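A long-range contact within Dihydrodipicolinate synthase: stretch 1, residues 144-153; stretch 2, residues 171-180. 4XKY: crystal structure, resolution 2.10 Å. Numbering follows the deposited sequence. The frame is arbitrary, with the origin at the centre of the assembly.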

# COMPACT_ATOMS: atom_id res chain seq x y z
N VAL A 144 -1.02 1.59 10.42
CA VAL A 144 -1.99 2.13 11.41
C VAL A 144 -1.22 2.96 12.45
O VAL A 144 -0.44 2.42 13.24
CB VAL A 144 -2.84 1.03 12.12
CG1 VAL A 144 -3.31 1.47 13.51
CG2 VAL A 144 -4.05 0.65 11.28
N ASN A 145 -1.45 4.27 12.44
CA ASN A 145 -0.77 5.18 13.35
C ASN A 145 -1.40 5.21 14.74
O ASN A 145 -2.52 4.76 14.93
CB ASN A 145 -0.77 6.59 12.76
CG ASN A 145 0.22 6.74 11.62
OD1 ASN A 145 0.77 5.75 11.12
ND2 ASN A 145 0.49 7.98 11.22
N PHE A 146 -0.65 5.73 15.71
CA PHE A 146 -1.24 6.18 16.95
C PHE A 146 -2.12 7.38 16.56
O PHE A 146 -1.60 8.40 16.11
CB PHE A 146 -0.20 6.67 17.96
CG PHE A 146 0.67 5.59 18.55
CD1 PHE A 146 0.32 4.96 19.73
CD2 PHE A 146 1.89 5.27 17.98
CE1 PHE A 146 1.14 4.01 20.30
CE2 PHE A 146 2.72 4.31 18.55
CZ PHE A 146 2.34 3.67 19.72
N ALA A 147 -3.43 7.27 16.72
CA ALA A 147 -4.31 8.43 16.58
C ALA A 147 -4.00 9.44 17.70
O ALA A 147 -3.45 9.06 18.74
CB ALA A 147 -5.76 8.02 16.65
N PRO A 148 -4.34 10.72 17.48
CA PRO A 148 -4.09 11.73 18.50
C PRO A 148 -4.70 11.39 19.85
O PRO A 148 -3.99 11.45 20.85
CB PRO A 148 -4.74 12.97 17.91
CG PRO A 148 -4.46 12.83 16.46
CD PRO A 148 -4.66 11.35 16.18
N ALA A 149 -5.98 11.01 19.87
CA ALA A 149 -6.65 10.70 21.13
C ALA A 149 -5.98 9.51 21.82
O ALA A 149 -5.91 9.48 23.04
CB ALA A 149 -8.14 10.44 20.90
N THR A 150 -5.50 8.54 21.04
CA THR A 150 -4.78 7.38 21.57
C THR A 150 -3.52 7.82 22.32
O THR A 150 -3.24 7.32 23.40
CB THR A 150 -4.38 6.39 20.45
OG1 THR A 150 -5.54 5.85 19.82
CG2 THR A 150 -3.59 5.22 21.01
N ILE A 151 -2.78 8.75 21.74
CA ILE A 151 -1.59 9.28 22.40
C ILE A 151 -1.95 10.02 23.67
O ILE A 151 -1.28 9.84 24.68
CB ILE A 151 -0.76 10.16 21.45
CG1 ILE A 151 0.03 9.27 20.50
CG2 ILE A 151 0.25 11.00 22.21
CD1 ILE A 151 0.53 9.99 19.27
N GLN A 152 -3.00 10.84 23.63
CA GLN A 152 -3.51 11.49 24.85
C GLN A 152 -3.74 10.48 25.93
O GLN A 152 -3.31 10.65 27.07
CB GLN A 152 -4.86 12.16 24.61
CG GLN A 152 -4.88 13.67 24.55
CD GLN A 152 -6.27 14.19 24.23
OE1 GLN A 152 -6.46 14.99 23.31
NE2 GLN A 152 -7.26 13.71 24.98
N ARG A 153 -4.45 9.42 25.55
CA ARG A 153 -4.86 8.39 26.48
C ARG A 153 -3.70 7.60 27.10
O ARG A 153 -3.73 7.32 28.30
CB ARG A 153 -5.83 7.44 25.77
CG ARG A 153 -6.16 6.16 26.52
CD ARG A 153 -7.06 6.38 27.72
NE ARG A 153 -7.26 5.12 28.42
CZ ARG A 153 -8.01 4.11 27.97
NH1 ARG A 153 -8.67 4.20 26.81
NH2 ARG A 153 -8.11 2.99 28.68
N VAL A 171 1.15 17.15 8.94
CA VAL A 171 -0.25 17.32 9.27
C VAL A 171 -0.54 16.45 10.50
O VAL A 171 -1.12 16.90 11.49
CB VAL A 171 -1.17 16.85 8.13
CG1 VAL A 171 -2.63 16.78 8.58
CG2 VAL A 171 -1.03 17.80 6.95
N TYR A 172 -0.13 15.19 10.40
CA TYR A 172 -0.30 14.23 11.50
C TYR A 172 0.44 14.71 12.74
O TYR A 172 -0.13 14.72 13.83
CB TYR A 172 0.16 12.83 11.09
CG TYR A 172 0.29 11.88 12.26
CD1 TYR A 172 -0.83 11.28 12.80
CD2 TYR A 172 1.54 11.61 12.84
CE1 TYR A 172 -0.73 10.41 13.87
CE2 TYR A 172 1.65 10.72 13.91
CZ TYR A 172 0.51 10.13 14.42
OH TYR A 172 0.59 9.27 15.50
N PHE A 173 1.68 15.16 12.59
CA PHE A 173 2.43 15.61 13.76
C PHE A 173 1.77 16.79 14.48
O PHE A 173 1.76 16.83 15.71
CB PHE A 173 3.87 15.98 13.42
CG PHE A 173 4.74 16.20 14.64
CD1 PHE A 173 5.30 15.12 15.31
CD2 PHE A 173 4.95 17.47 15.14
CE1 PHE A 173 6.10 15.32 16.43
CE2 PHE A 173 5.73 17.68 16.26
CZ PHE A 173 6.31 16.60 16.92
N GLN A 174 1.27 17.75 13.72
CA GLN A 174 0.58 18.93 14.27
C GLN A 174 -0.74 18.50 14.95
O GLN A 174 -1.11 19.07 15.97
CB GLN A 174 0.30 19.96 13.16
CG GLN A 174 1.53 20.69 12.65
CD GLN A 174 2.18 21.50 13.75
OE1 GLN A 174 1.50 22.23 14.46
NE2 GLN A 174 3.49 21.36 13.92
N SER A 175 -1.43 17.50 14.39
CA SER A 175 -2.63 16.97 15.05
C SER A 175 -2.31 16.43 16.45
O SER A 175 -3.12 16.59 17.36
CB SER A 175 -3.31 15.88 14.23
OG SER A 175 -3.70 16.36 12.96
N VAL A 176 -1.15 15.80 16.61
CA VAL A 176 -0.76 15.23 17.91
C VAL A 176 -0.29 16.36 18.83
O VAL A 176 -0.67 16.38 20.00
CB VAL A 176 0.32 14.13 17.78
CG1 VAL A 176 0.65 13.50 19.12
CG2 VAL A 176 -0.13 13.03 16.83
N MET A 177 0.51 17.32 18.33
CA MET A 177 0.82 18.54 19.10
C MET A 177 -0.48 19.14 19.68
O MET A 177 -0.59 19.40 20.89
CB MET A 177 1.53 19.60 18.25
CG MET A 177 2.95 19.25 17.86
SD MET A 177 4.13 19.32 19.23
CE MET A 177 4.15 21.08 19.55
N TYR A 178 -1.48 19.32 18.83
CA TYR A 178 -2.71 19.96 19.27
C TYR A 178 -3.38 19.13 20.37
O TYR A 178 -3.79 19.68 21.36
CB TYR A 178 -3.67 20.20 18.12
CG TYR A 178 -5.00 20.77 18.55
CD1 TYR A 178 -5.20 22.14 18.60
CD2 TYR A 178 -6.07 19.94 18.88
CE1 TYR A 178 -6.42 22.68 19.00
CE2 TYR A 178 -7.29 20.47 19.27
CZ TYR A 178 -7.45 21.85 19.32
OH TYR A 178 -8.63 22.43 19.69
N ALA A 179 -3.46 17.82 20.16
CA ALA A 179 -4.00 16.90 21.17
C ALA A 179 -3.21 16.90 22.49
O ALA A 179 -3.77 16.63 23.55
CB ALA A 179 -4.08 15.48 20.62
N MET A 180 -1.91 17.21 22.44
CA MET A 180 -1.06 17.19 23.64
C MET A 180 -0.74 18.57 24.21
O MET A 180 0.09 18.70 25.11
CB MET A 180 0.26 16.45 23.33
CG MET A 180 0.07 15.01 22.89
SD MET A 180 -0.89 14.07 24.10
CE MET A 180 0.18 14.06 25.53

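The contact joins the start of one helix, residues 148-153, and the loop leading into it to one flank of the helix 171-180. The helix axes run in broadly the same direction, inclined at 41°, and come within 8.9 Å of each other. That spacing leaves room for small and medium-sized side chains between the backbones, and together the two stretches bury 472 Å².

The backbones come nearest at P148 and V176, whose CA atoms are 4.9 Å apart. A proline in the first turn of a helix costs no backbone hydrogen bond, and here its compact ring serves as a low bump. It lies over a shallow hollow made by three residues of the facing helix: P148 CG is 3.9 Å from S175 CB and 4.4 Å from V176 CG2, while P148 CB rests 3.8 Å from A179 CB. Both S175 and A179 direct their CA-to-CB bonds toward the proline's stretch, but each is small, and the ring can therefore settle close to the helix surface. S175 and A179 are one turn apart, linked by the backbone hydrogen bond from A179 N to S175 O (3.1 Å), so the ring spans successive turns of the same flank.

I151, one turn into its helix, fills a deeper gap. Its CA-to-CB bond points toward the second stretch, and the m,t rotamer extends CD1 to 3.5 Å from V176 CG1, a tight apolar contact. The same methyl, I151 CD1, lies 3.8 Å from Y172 OH, while the other branch reaches M180, with I151 CG2 3.8 Å from M180 SD. The isoleucine thus touches residues at three successive levels of the facing helix, Y172, V176 and M180, spaced four residues apart.

At the far end the fit depends on the bend of M180. Its CA-to-CB bond points sideways, but three m torsions fold the chain so that its end comes nearer the first helix. The sulfur then sits beside the backbone of Q152 as well as the I151 side chain, with M180 SD 3.8 Å from Q152 CA. The Q152 side chain likewise starts out sideways and ends nearer the second stretch, covering the exposed margin of the contact alongside A179.

Y172 closes the other end and has the largest area covered by the opposite stretch, 85 Å². With chi1 in the t well, its ring reaches from the helix to the loop before P148, where N145 lies over one ring face. The hydroxyl finds a backbone acceptor: Y172 OH donates a hydrogen bond to F146 O at a modelled distance of 2.4 Å, which is very short. This carbonyl lies at the ring edge, near its plane. Y172 OH also packs 3.7 Å from F146 CB, although the phenylalanine side chain leads away at its end. This polar tether is the one assigned hydrogen bond across a contact otherwise built mainly from apolar packing.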